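Local atomic coordinates of DNA topoisomerase 2-associated protein PAT1 (Saccharomyces cerevisiae, PDB entry 5LMG), a protein that activates mRNA decapping and represses translation in yeast, its C-terminal domain binding the decapping enzyme Dcp2 and the exonuclease Xrn1. Residues Ser133-Gln136 with Ile137-Leu140; Tyr91-Pro95 with Phe96-Leu100; Asp240-Phe243 with Thr244-Ser248; Asn205-Thr208 with Ile209-Arg213. The protein carries 2 engineered substitutions. All coordinates share one frame; numbering follows the deposited sequence.

Contact 1 of 4, residues Ser133-Gln136 with Ile137-Leu140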
loop_
_atom_site.group_PDB
_atom_site.type_symbol
_atom_site.label_atom_id
_atom_site.label_comp_id
_atom_site.label_asym_id
_atom_site.label_seq_id
_atom_site.Cartn_x
_atom_site.Cartn_y
_atom_site.Cartn_z
ATOM N N SER A 133 10.763 -4.259 -7.412
ATOM C CA SER A 133 10.206 -4.812 -8.648
ATOM C C SER A 133 10.505 -6.313 -8.811
ATOM O O SER A 133 9.797 -6.988 -9.558
ATOM C CB SER A 133 10.670 -4.010 -9.859
ATOM O OG SER A 133 10.161 -2.688 -9.788
ATOM N N HIS A 134 11.523 -6.826 -8.087
ATOM C CA HIS A 134 11.933 -8.236 -8.083
ATOM C C HIS A 134 11.221 -9.029 -6.970
ATOM O O HIS A 134 11.414 -10.244 -6.851
ATOM C CB HIS A 134 13.465 -8.354 -7.917
ATOM C CG HIS A 134 14.278 -7.746 -9.025
ATOM N ND1 HIS A 134 13.687 -7.057 -10.076
ATOM C CD2 HIS A 134 15.622 -7.736 -9.198
ATOM C CE1 HIS A 134 14.686 -6.651 -10.846
ATOM N NE2 HIS A 134 15.867 -7.042 -10.362
ATOM N N LEU A 135 10.422 -8.337 -6.142
ATOM C CA LEU A 135 9.698 -8.952 -5.037
ATOM C C LEU A 135 8.469 -9.642 -5.625
ATOM O O LEU A 135 7.670 -9.007 -6.322
ATOM C CB LEU A 135 9.346 -7.884 -3.983
ATOM C CG LEU A 135 9.014 -8.329 -2.560
ATOM C CD1 LEU A 135 10.131 -9.151 -1.935
ATOM C CD2 LEU A 135 8.730 -7.133 -1.694
ATOM N N GLN A 136 8.392 -10.971 -5.440
ATOM C CA GLN A 136 7.315 -11.809 -5.973
ATOM C C GLN A 136 5.921 -11.318 -5.602
ATOM O O GLN A 136 5.032 -11.350 -6.452
ATOM C CB GLN A 136 7.512 -13.282 -5.585
ATOM C CG GLN A 136 7.011 -14.276 -6.642
ATOM C CD GLN A 136 7.575 -14.059 -8.037
ATOM O OE1 GLN A 136 6.826 -13.938 -9.012
ATOM N NE2 GLN A 136 8.897 -14.004 -8.171
ATOM N N ILE A 137 5.756 -10.792 -4.366
ATOM C CA ILE A 137 4.482 -10.267 -3.866
ATOM C C ILE A 137 3.985 -9.049 -4.669
ATOM O O ILE A 137 2.773 -8.852 -4.775
ATOM C CB ILE A 137 4.500 -10.006 -2.331
ATOM C CG1 ILE A 137 3.114 -10.299 -1.712
ATOM C CG2 ILE A 137 5.046 -8.618 -1.947
ATOM C CD1 ILE A 137 2.759 -11.785 -1.690
ATOM N N ILE A 138 4.919 -8.269 -5.252
ATOM C CA ILE A 138 4.602 -7.116 -6.099
ATOM C C ILE A 138 4.053 -7.639 -7.424
ATOM O O ILE A 138 3.008 -7.174 -7.871
ATOM C CB ILE A 138 5.847 -6.196 -6.267
ATOM C CG1 ILE A 138 6.237 -5.522 -4.916
ATOM C CG2 ILE A 138 5.676 -5.187 -7.419
ATOM C CD1 ILE A 138 5.266 -4.420 -4.319
ATOM N N ILE A 139 4.734 -8.631 -8.020
ATOM C CA ILE A 139 4.321 -9.257 -9.284
ATOM C C ILE A 139 2.928 -9.910 -9.121
ATOM O O ILE A 139 2.072 -9.708 -9.974
ATOM C CB ILE A 139 5.438 -10.199 -9.838
ATOM C CG1 ILE A 139 6.698 -9.366 -10.217
ATOM C CG2 ILE A 139 4.957 -11.022 -11.056
ATOM C CD1 ILE A 139 8.024 -10.055 -10.009
ATOM N N LEU A 140 2.672 -10.583 -7.977
ATOM C CA LEU A 140 1.390 -11.221 -7.674
ATOM C C LEU A 140 0.249 -10.247 -7.434
ATOM O O LEU A 140 -0.890 -10.579 -7.736
ATOM C CB LEU A 140 1.510 -12.180 -6.465
ATOM C CG LEU A 140 2.302 -13.470 -6.702
ATOM C CD1 LEU A 140 2.389 -14.290 -5.416
ATOM C CD2 LEU A 140 1.715 -14.293 -7.868
#

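Contact 2 of 4, residues Tyr91-Pro95 with Phe96-Leu100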
loop_
_atom_site.group_PDB
_atom_site.type_symbol
_atom_site.label_atom_id
_atom_site.label_comp_id
_atom_site.label_asym_id
_atom_site.label_seq_id
_atom_site.Cartn_x
_atom_site.Cartn_y
_atom_site.Cartn_z
ATOM N N TYR A 91 24.186 -12.823 -6.170
ATOM C CA TYR A 91 23.083 -13.230 -7.045
ATOM C C TYR A 91 22.354 -12.046 -7.688
ATOM O O TYR A 91 22.372 -10.939 -7.140
ATOM C CB TYR A 91 22.082 -14.102 -6.261
ATOM C CG TYR A 91 22.691 -15.318 -5.593
ATOM C CD1 TYR A 91 23.174 -15.254 -4.289
ATOM C CD2 TYR A 91 22.748 -16.545 -6.250
ATOM C CE1 TYR A 91 23.719 -16.375 -3.661
ATOM C CE2 TYR A 91 23.280 -17.675 -5.629
ATOM C CZ TYR A 91 23.767 -17.585 -4.335
ATOM O OH TYR A 91 24.294 -18.698 -3.718
ATOM N N ASP A 92 21.690 -12.299 -8.843
ATOM C CA ASP A 92 20.890 -11.313 -9.588
ATOM C C ASP A 92 19.736 -10.764 -8.731
ATOM O O ASP A 92 19.431 -9.571 -8.802
ATOM C CB ASP A 92 20.362 -11.920 -10.899
ATOM C CG ASP A 92 21.447 -12.203 -11.927
ATOM O OD1 ASP A 92 22.007 -11.228 -12.484
ATOM O OD2 ASP A 92 21.715 -13.396 -12.196
ATOM N N VAL A 93 19.119 -11.641 -7.911
ATOM C CA VAL A 93 18.058 -11.323 -6.951
ATOM C C VAL A 93 18.591 -11.770 -5.577
ATOM O O VAL A 93 18.939 -12.942 -5.401
ATOM C CB VAL A 93 16.693 -11.984 -7.306
ATOM C CG1 VAL A 93 15.660 -11.747 -6.205
ATOM C CG2 VAL A 93 16.164 -11.478 -8.646
ATOM N N ASN A 94 18.707 -10.819 -4.632
ATOM C CA ASN A 94 19.229 -11.062 -3.281
ATOM C C ASN A 94 18.501 -12.233 -2.559
ATOM O O ASN A 94 17.266 -12.296 -2.614
ATOM C CB ASN A 94 19.178 -9.759 -2.464
ATOM C CG ASN A 94 19.734 -9.869 -1.071
ATOM O OD1 ASN A 94 19.018 -10.193 -0.125
ATOM N ND2 ASN A 94 21.015 -9.577 -0.906
ATOM N N PRO A 95 19.236 -13.176 -1.906
ATOM C CA PRO A 95 18.560 -14.308 -1.229
ATOM C C PRO A 95 17.475 -13.925 -0.214
ATOM O O PRO A 95 16.514 -14.680 -0.061
ATOM C CB PRO A 95 19.712 -15.078 -0.577
ATOM C CG PRO A 95 20.912 -14.728 -1.403
ATOM C CD PRO A 95 20.703 -13.283 -1.772
ATOM N N PHE A 96 17.609 -12.752 0.455
ATOM C CA PHE A 96 16.603 -12.271 1.406
ATOM C C PHE A 96 15.278 -11.963 0.686
ATOM O O PHE A 96 14.218 -12.315 1.200
ATOM C CB PHE A 96 17.100 -11.058 2.214
ATOM C CG PHE A 96 16.072 -10.502 3.170
ATOM C CD1 PHE A 96 15.825 -11.124 4.391
ATOM C CD2 PHE A 96 15.338 -9.367 2.844
ATOM C CE1 PHE A 96 14.864 -10.621 5.268
ATOM C CE2 PHE A 96 14.378 -8.860 3.723
ATOM C CZ PHE A 96 14.150 -9.489 4.933
ATOM N N ILE A 97 15.354 -11.317 -0.500
ATOM C CA ILE A 97 14.208 -10.968 -1.344
ATOM C C ILE A 97 13.461 -12.241 -1.761
ATOM O O ILE A 97 12.235 -12.270 -1.680
ATOM C CB ILE A 97 14.616 -10.051 -2.545
ATOM C CG1 ILE A 97 15.131 -8.666 -2.066
ATOM C CG2 ILE A 97 13.508 -9.908 -3.615
ATOM C CD1 ILE A 97 14.068 -7.690 -1.428
ATOM N N SER A 98 14.195 -13.294 -2.153
ATOM C CA SER A 98 13.588 -14.579 -2.527
ATOM C C SER A 98 12.940 -15.308 -1.347
ATOM O O SER A 98 11.901 -15.944 -1.543
ATOM C CB SER A 98 14.596 -15.472 -3.232
ATOM O OG SER A 98 14.676 -15.087 -4.595
ATOM N N MET A 99 13.513 -15.171 -0.119
ATOM C CA MET A 99 12.971 -15.769 1.114
ATOM C C MET A 99 11.564 -15.223 1.409
ATOM O O MET A 99 10.724 -15.938 1.964
ATOM C CB MET A 99 13.915 -15.547 2.312
ATOM C CG MET A 99 15.084 -16.525 2.338
ATOM S SD MET A 99 15.965 -16.657 3.930
ATOM C CE MET A 99 17.000 -15.222 3.845
ATOM N N LEU A 100 11.310 -13.978 0.973
ATOM C CA LEU A 100 10.050 -13.257 1.110
ATOM C C LEU A 100 8.957 -13.775 0.148
ATOM O O LEU A 100 7.808 -13.367 0.273
ATOM C CB LEU A 100 10.291 -11.744 0.937
ATOM C CG LEU A 100 10.430 -10.886 2.206
ATOM C CD1 LEU A 100 11.621 -11.294 3.034
ATOM C CD2 LEU A 100 10.600 -9.420 1.846
#

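Contact 3 of 4, residues Asp240-Phe243 with Thr244-Ser248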
loop_
_atom_site.group_PDB
_atom_site.type_symbol
_atom_site.label_atom_id
_atom_site.label_comp_id
_atom_site.label_asym_id
_atom_site.label_seq_id
_atom_site.Cartn_x
_atom_site.Cartn_y
_atom_site.Cartn_z
ATOM N N ASP A 240 8.697 16.124 -5.871
ATOM C CA ASP A 240 8.613 16.487 -7.279
ATOM C C ASP A 240 9.209 15.427 -8.205
ATOM O O ASP A 240 8.654 15.207 -9.283
ATOM C CB ASP A 240 9.202 17.874 -7.549
ATOM C CG ASP A 240 8.691 18.460 -8.848
ATOM O OD1 ASP A 240 7.454 18.693 -8.954
ATOM O OD2 ASP A 240 9.506 18.618 -9.787
ATOM N N LYS A 241 10.310 14.756 -7.787
ATOM C CA LYS A 241 10.917 13.657 -8.563
ATOM C C LYS A 241 9.931 12.472 -8.648
ATOM O O LYS A 241 9.741 11.899 -9.729
ATOM C CB LYS A 241 12.258 13.211 -7.959
ATOM C CG LYS A 241 13.392 14.212 -8.181
ATOM C CD LYS A 241 14.666 13.791 -7.448
ATOM C CE LYS A 241 15.428 14.975 -6.871
ATOM N NZ LYS A 241 16.015 15.842 -7.929
ATOM N N LEU A 242 9.275 12.142 -7.519
ATOM C CA LEU A 242 8.243 11.106 -7.443
ATOM C C LEU A 242 7.049 11.491 -8.324
ATOM O O LEU A 242 6.529 10.644 -9.053
ATOM C CB LEU A 242 7.767 10.924 -5.990
ATOM C CG LEU A 242 6.686 9.865 -5.774
ATOM C CD1 LEU A 242 7.265 8.459 -5.908
ATOM C CD2 LEU A 242 6.027 10.040 -4.425
ATOM N N PHE A 243 6.617 12.772 -8.244
ATOM C CA PHE A 243 5.488 13.286 -9.020
ATOM C C PHE A 243 5.737 13.135 -10.532
ATOM O O PHE A 243 4.828 12.714 -11.250
ATOM C CB PHE A 243 5.167 14.747 -8.644
ATOM C CG PHE A 243 3.815 15.206 -9.133
ATOM C CD1 PHE A 243 3.665 15.759 -10.405
ATOM C CD2 PHE A 243 2.689 15.088 -8.325
ATOM C CE1 PHE A 243 2.405 16.165 -10.867
ATOM C CE2 PHE A 243 1.429 15.500 -8.785
ATOM C CZ PHE A 243 1.301 16.040 -10.050
ATOM N N THR A 244 6.975 13.419 -10.982
ATOM C CA THR A 244 7.430 13.293 -12.375
ATOM C C THR A 244 7.250 11.855 -12.896
ATOM O O THR A 244 6.763 11.683 -14.014
ATOM C CB THR A 244 8.886 13.793 -12.513
ATOM O OG1 THR A 244 8.964 15.126 -12.029
ATOM C CG2 THR A 244 9.402 13.766 -13.948
ATOM N N SER A 245 7.621 10.835 -12.088
ATOM C CA SER A 245 7.490 9.431 -12.483
ATOM C C SER A 245 6.029 8.945 -12.607
ATOM O O SER A 245 5.794 7.950 -13.287
ATOM C CB SER A 245 8.287 8.518 -11.552
ATOM O OG SER A 245 7.787 8.549 -10.226
ATOM N N LEU A 246 5.063 9.663 -11.982
ATOM C CA LEU A 246 3.631 9.338 -11.977
ATOM C C LEU A 246 2.776 10.150 -12.929
ATOM O O LEU A 246 1.696 9.684 -13.315
ATOM C CB LEU A 246 3.053 9.486 -10.557
ATOM C CG LEU A 246 3.558 8.499 -9.512
ATOM C CD1 LEU A 246 3.083 8.894 -8.121
ATOM C CD2 LEU A 246 3.149 7.086 -9.861
ATOM N N GLU A 247 3.228 11.372 -13.288
ATOM C CA GLU A 247 2.482 12.287 -14.147
ATOM C C GLU A 247 2.047 11.630 -15.446
ATOM O O GLU A 247 2.839 10.909 -16.057
ATOM C CB GLU A 247 3.301 13.561 -14.399
ATOM C CG GLU A 247 2.449 14.734 -14.832
ATOM C CD GLU A 247 3.235 16.021 -14.986
ATOM O OE1 GLU A 247 4.486 15.958 -15.018
ATOM O OE2 GLU A 247 2.599 17.090 -15.112
ATOM N N SER A 248 0.768 11.843 -15.828
ATOM C CA SER A 248 0.055 11.259 -16.991
ATOM C C SER A 248 -0.310 9.749 -16.807
ATOM O O SER A 248 -0.969 9.175 -17.682
ATOM C CB SER A 248 0.799 11.498 -18.306
ATOM O OG SER A 248 1.795 10.511 -18.520
HETATM O O HOH W 1 11.587 16.604 -10.724
#

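Contact 4 of 4, residues Asn205-Thr208 with Ile209-Arg213. With EDO (1,2-ethanediol), chain J.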
loop_
_atom_site.group_PDB
_atom_site.type_symbol
_atom_site.label_atom_id
_atom_site.label_comp_id
_atom_site.label_asym_id
_atom_site.label_seq_id
_atom_site.Cartn_x
_atom_site.Cartn_y
_atom_site.Cartn_z
ATOM N N ASN A 205 0.593 0.882 -1.271
ATOM C CA ASN A 205 0.590 1.047 0.186
ATOM C C ASN A 205 1.983 1.382 0.732
ATOM O O ASN A 205 2.085 2.210 1.631
ATOM C CB ASN A 205 -0.013 -0.149 0.876
ATOM C CG ASN A 205 -1.505 -0.312 0.668
ATOM O OD1 ASN A 205 -2.207 0.586 0.182
ATOM N ND2 ASN A 205 -2.021 -1.478 1.015
ATOM N N LEU A 206 3.051 0.785 0.164
ATOM C CA LEU A 206 4.424 1.098 0.576
ATOM C C LEU A 206 4.774 2.553 0.249
ATOM O O LEU A 206 5.411 3.212 1.069
ATOM C CB LEU A 206 5.454 0.143 -0.049
ATOM C CG LEU A 206 5.616 -1.206 0.655
ATOM C CD1 LEU A 206 6.337 -2.207 -0.230
ATOM C CD2 LEU A 206 6.362 -1.048 1.955
ATOM N N ILE A 207 4.324 3.063 -0.921
ATOM C CA ILE A 207 4.571 4.452 -1.326
ATOM C C ILE A 207 3.826 5.396 -0.363
ATOM O O ILE A 207 4.442 6.327 0.144
ATOM C CB ILE A 207 4.268 4.721 -2.833
ATOM C CG1 ILE A 207 5.200 3.887 -3.742
ATOM C CG2 ILE A 207 4.400 6.226 -3.177
ATOM C CD1 ILE A 207 4.684 3.644 -5.179
ATOM N N THR A 208 2.539 5.094 -0.053
ATOM C CA THR A 208 1.705 5.879 0.875
ATOM C C THR A 208 2.373 6.024 2.250
ATOM O O THR A 208 2.378 7.131 2.797
ATOM C CB THR A 208 0.296 5.300 0.987
ATOM O OG1 THR A 208 -0.218 5.099 -0.318
ATOM C CG2 THR A 208 -0.661 6.195 1.806
ATOM N N ILE A 209 2.928 4.909 2.791
ATOM C CA ILE A 209 3.657 4.883 4.065
ATOM C C ILE A 209 4.850 5.871 4.016
ATOM O O ILE A 209 4.968 6.686 4.914
ATOM C CB ILE A 209 4.118 3.442 4.430
ATOM C CG1 ILE A 209 2.928 2.574 4.882
ATOM C CG2 ILE A 209 5.234 3.463 5.497
ATOM C CD1 ILE A 209 3.138 1.116 4.646
ATOM N N LEU A 210 5.715 5.791 2.968
ATOM C CA LEU A 210 6.868 6.689 2.807
ATOM C C LEU A 210 6.452 8.153 2.696
ATOM O O LEU A 210 7.037 8.976 3.390
ATOM C CB LEU A 210 7.786 6.305 1.615
ATOM C CG LEU A 210 8.512 4.954 1.646
ATOM C CD1 LEU A 210 9.387 4.806 0.411
ATOM C CD2 LEU A 210 9.388 4.801 2.901
ATOM N N ILE A 211 5.438 8.473 1.848
ATOM C CA ILE A 211 4.933 9.852 1.651
ATOM C C ILE A 211 4.375 10.417 2.962
ATOM O O ILE A 211 4.717 11.551 3.319
ATOM C CB ILE A 211 3.879 9.970 0.510
ATOM C CG1 ILE A 211 4.461 9.649 -0.875
ATOM C CG2 ILE A 211 3.186 11.352 0.513
ATOM C CD1 ILE A 211 3.311 9.476 -1.961
ATOM N N SER A 212 3.488 9.638 3.646
ATOM C CA SER A 212 2.866 10.017 4.924
ATOM C C SER A 212 3.907 10.276 6.025
ATOM O O SER A 212 3.777 11.259 6.756
ATOM C CB SER A 212 1.853 8.973 5.371
ATOM O OG SER A 212 0.838 8.850 4.391
ATOM N N ARG A 213 4.956 9.433 6.101
ATOM C CA ARG A 213 6.043 9.592 7.073
ATOM C C ARG A 213 6.891 10.842 6.788
ATOM O O ARG A 213 7.146 11.616 7.709
ATOM C CB ARG A 213 6.901 8.315 7.182
ATOM C CG ARG A 213 7.946 8.303 8.329
ATOM C CD ARG A 213 7.461 8.743 9.720
ATOM N NE ARG A 213 6.209 8.098 10.129
ATOM C CZ ARG A 213 5.473 8.479 11.169
ATOM N NH1 ARG A 213 5.856 9.501 11.926
ATOM N NH2 ARG A 213 4.346 7.843 11.461
HETATM C C1 EDO J . -0.979 2.943 3.716
HETATM O O1 EDO J . 0.060 2.040 3.418
HETATM C C2 EDO J . -2.261 2.457 3.011
HETATM O O2 EDO J . -3.171 3.533 2.899
#

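Contact 1 of 4, residues Ser133-Gln136 with Ile137-Leu140
The first turn of the short helix 136-141 is set up here by Leu135, the residue at its N-cap position, whose carbonyl turns back onto the amides of Ile138 and Ile139. The bond from Ile138 N to Leu135 O is 3.0 Å long but bent, since its donor stands above the carbonyl plane, 55° out of it. Ile139 N reaches the same oxygen only weakly. One residue on, the turn has become regular: Leu140 N gives a bond of 2.9 Å to Gln136 O.

Side chains close over the same turn. Leu135 has CG anti to the backbone N (chi1 -160°), and its CD2 runs alongside Ile137, meeting CG2 at 4.0 Å, the two side chains pointing the same way. CB of Leu135 also lies against CG1 of Ile138. Ile139 folds back toward the loop, its CD1 resting 3.6 Å from Ser133 O. Gln136 bends at chi2 (54°), which brings OE1 back over the branch of Ile139, 4.0 Å from CG2; the two side chains cross at a slant there, in van der Waals contact.

The hydroxyl of Ser133 is engaged outside the turn, in a hydrogen bond with Asn192. On the buried side Leu135 and Ile137 both touch Phe160 of helix 151-174, while Ile138 packs on Phe196 and Leu197 of helix 194-197. A leucine cannot cap a helix through its side chain, and the arrangement is that of a helix N-terminus with an apolar N-cap residue, entered from a loop and packed against neighbouring helices of a mostly helical domain, consistent with the TPR-like clan of its family.

Contact 2 of 4, residues Tyr91-Pro95 with Phe96-Leu100
Asn94 OD1 accepts from Phe96 N at 3.0 Å, capping the start of helix 95-99. The donor sits above the carboxamide plane, 44° out of it, and OD1 also lies 3.1 Å from CB of Phe96. With CG anti to its own backbone N (chi1 -178°), the amide swings round beside the first turn, its plane tilted 63° from the Phe96 ring. The backbone follows: Ser98 N donates to Asn94 O at 3.3 Å, and Met99 N to Pro95 O at 3.0 Å. Next to the cap, CG1 of Val93 meets CG2 of Ile97 at 3.8 Å, the two side chains crossing at about a right angle, and touches OG of Ser98, which is hydrogen-bonded to Ser45. Leu100 CD1 sits over one face of the Phe96 ring, displaced toward its rim.

The far end of the cap is held too: Asn94 ND2 donates to His85 O, while Asn94 N binds Glu131 OE1. With an alanine here, the amide of Phe96 would probably lose its capping acceptor and the carbonyl of His85 this donor. Farther out, Met109 and Ile124 add to the ring's surroundings. Asparagine followed by proline at N1 is a classic side-chain N-cap, here in a buried helix start.

Contact 3 of 4, residues Asp240-Phe243 with Thr244-Ser248
Hydroxyl groups of Thr244 and Ser245 bond back to the preceding turn. Thr244 OG1, beside its own backbone N (chi1 -56°), donates to Asp240 O at 2.8 Å. Thr244 N reaches the same oxygen at 3.0 Å from the opposite face of the carbonyl plane, so that two donors of one residue hold the oxygen. Ser245 OG takes the position between backbone N and carbonyl carbon (chi1 64°), from which it donates to Leu242 O at 2.7 Å, three residues back.

Among the backbone bonds, Phe243 O accepts from Leu246 N at 3.1 Å and from Glu247 N at 2.9 Å. This shared carbonyl belongs to the last turn of helix 234-246, where the regular pattern gives way: Ser245 N to Lys241 O and Leu246 N to Leu242 O are both weak, and Glu247 has already left helical backbone angles (psi 134°).

A water donates to Asp240 OD2 and Thr244 OG1, at 3.0 Å from OD2, bridging the two side chains. The other carboxylate oxygen, OD1, is hydrogen-bonded to His292 NE2, and the His292 ring also meets that of Phe243 edge-to-face.

Apolar contact is looser: CG of Leu242 lies 4.4 Å from CD1 of Leu246, and both residues touch Val194. Phe243 packs on Ile295 and Ile296 of helix 290-322.

Contact 4 of 4, residues Asn205-Thr208 with Ile209-Arg213
Two turns in the middle of helix 201-216 make this contact, an unbroken alpha-helical stretch with a serine whose hydroxyl turns back onto the carbonyl one turn earlier. Ser212 N and Ser212 OG both donate to Thr208 O, at 2.9 and 2.8 Å. They come from opposite faces of the carbonyl plane, the hydroxyl 37° out of it, so the oxygen is gripped twice. The serine's OG can do this because it lies anti to the carbonyl carbon, beside its own N (chi1 -60°). Replacing Ser212 by an alanine would probably cost Thr208 O its second donor, the hydroxyl. The threonine's own hydroxyl makes the equivalent turn back, to Leu204 O.

The other backbone bonds are straight: Ile211 N meets Ile207 O at 2.9 Å with an angle of 170° at the hydrogen, and Leu210 N reaches Leu206 O at 3.2 Å. On the apolar side CD1 of Ile211 leans obliquely across to CG2 of Ile207, 3.6 Å away.

Asn205 O is also shared. Besides Ile209 N it takes a bond from O1 of a 1,2-ethanediol at 2.7 Å, probably carried over from the crystallisation liquor. The diol lies against the side chains of Asn205, Thr208 and Ile209, while Asn205 ND2 is hydrogen-bonded to Gln161 OE1.

Helices surround these turns: Ile209 packs on Leu165 and Val169 of helix 151-174, Leu210 on Leu184 and Leu185 of helix 178-191, and Thr208 and Ser212 both touch Ser283 of helix 275-286.

How the contacts relate
Along the chain the order is contact 2, contact 1, contact 4, contact 3, each closing before the next begins. Contacts 1 and 2 are helix starts, their centres about 11 Å apart, and they touch: CD1 of Leu135 packs on CD2 of Leu100 at 3.8 Å. Contacts 3 and 4 lie on the successive helices 234-246 and 201-216, centres about 15 Å apart, joined where CD2 of Leu242 meets CD1 of Ile211. Between the pairs nothing touches; contacts 2 and 3 are farthest apart, centres about 28 Å. The four sample one mostly helical domain, where chain neighbours and sequence-distant helices pack together, probably forming part of the scaffold behind Dcp2 binding.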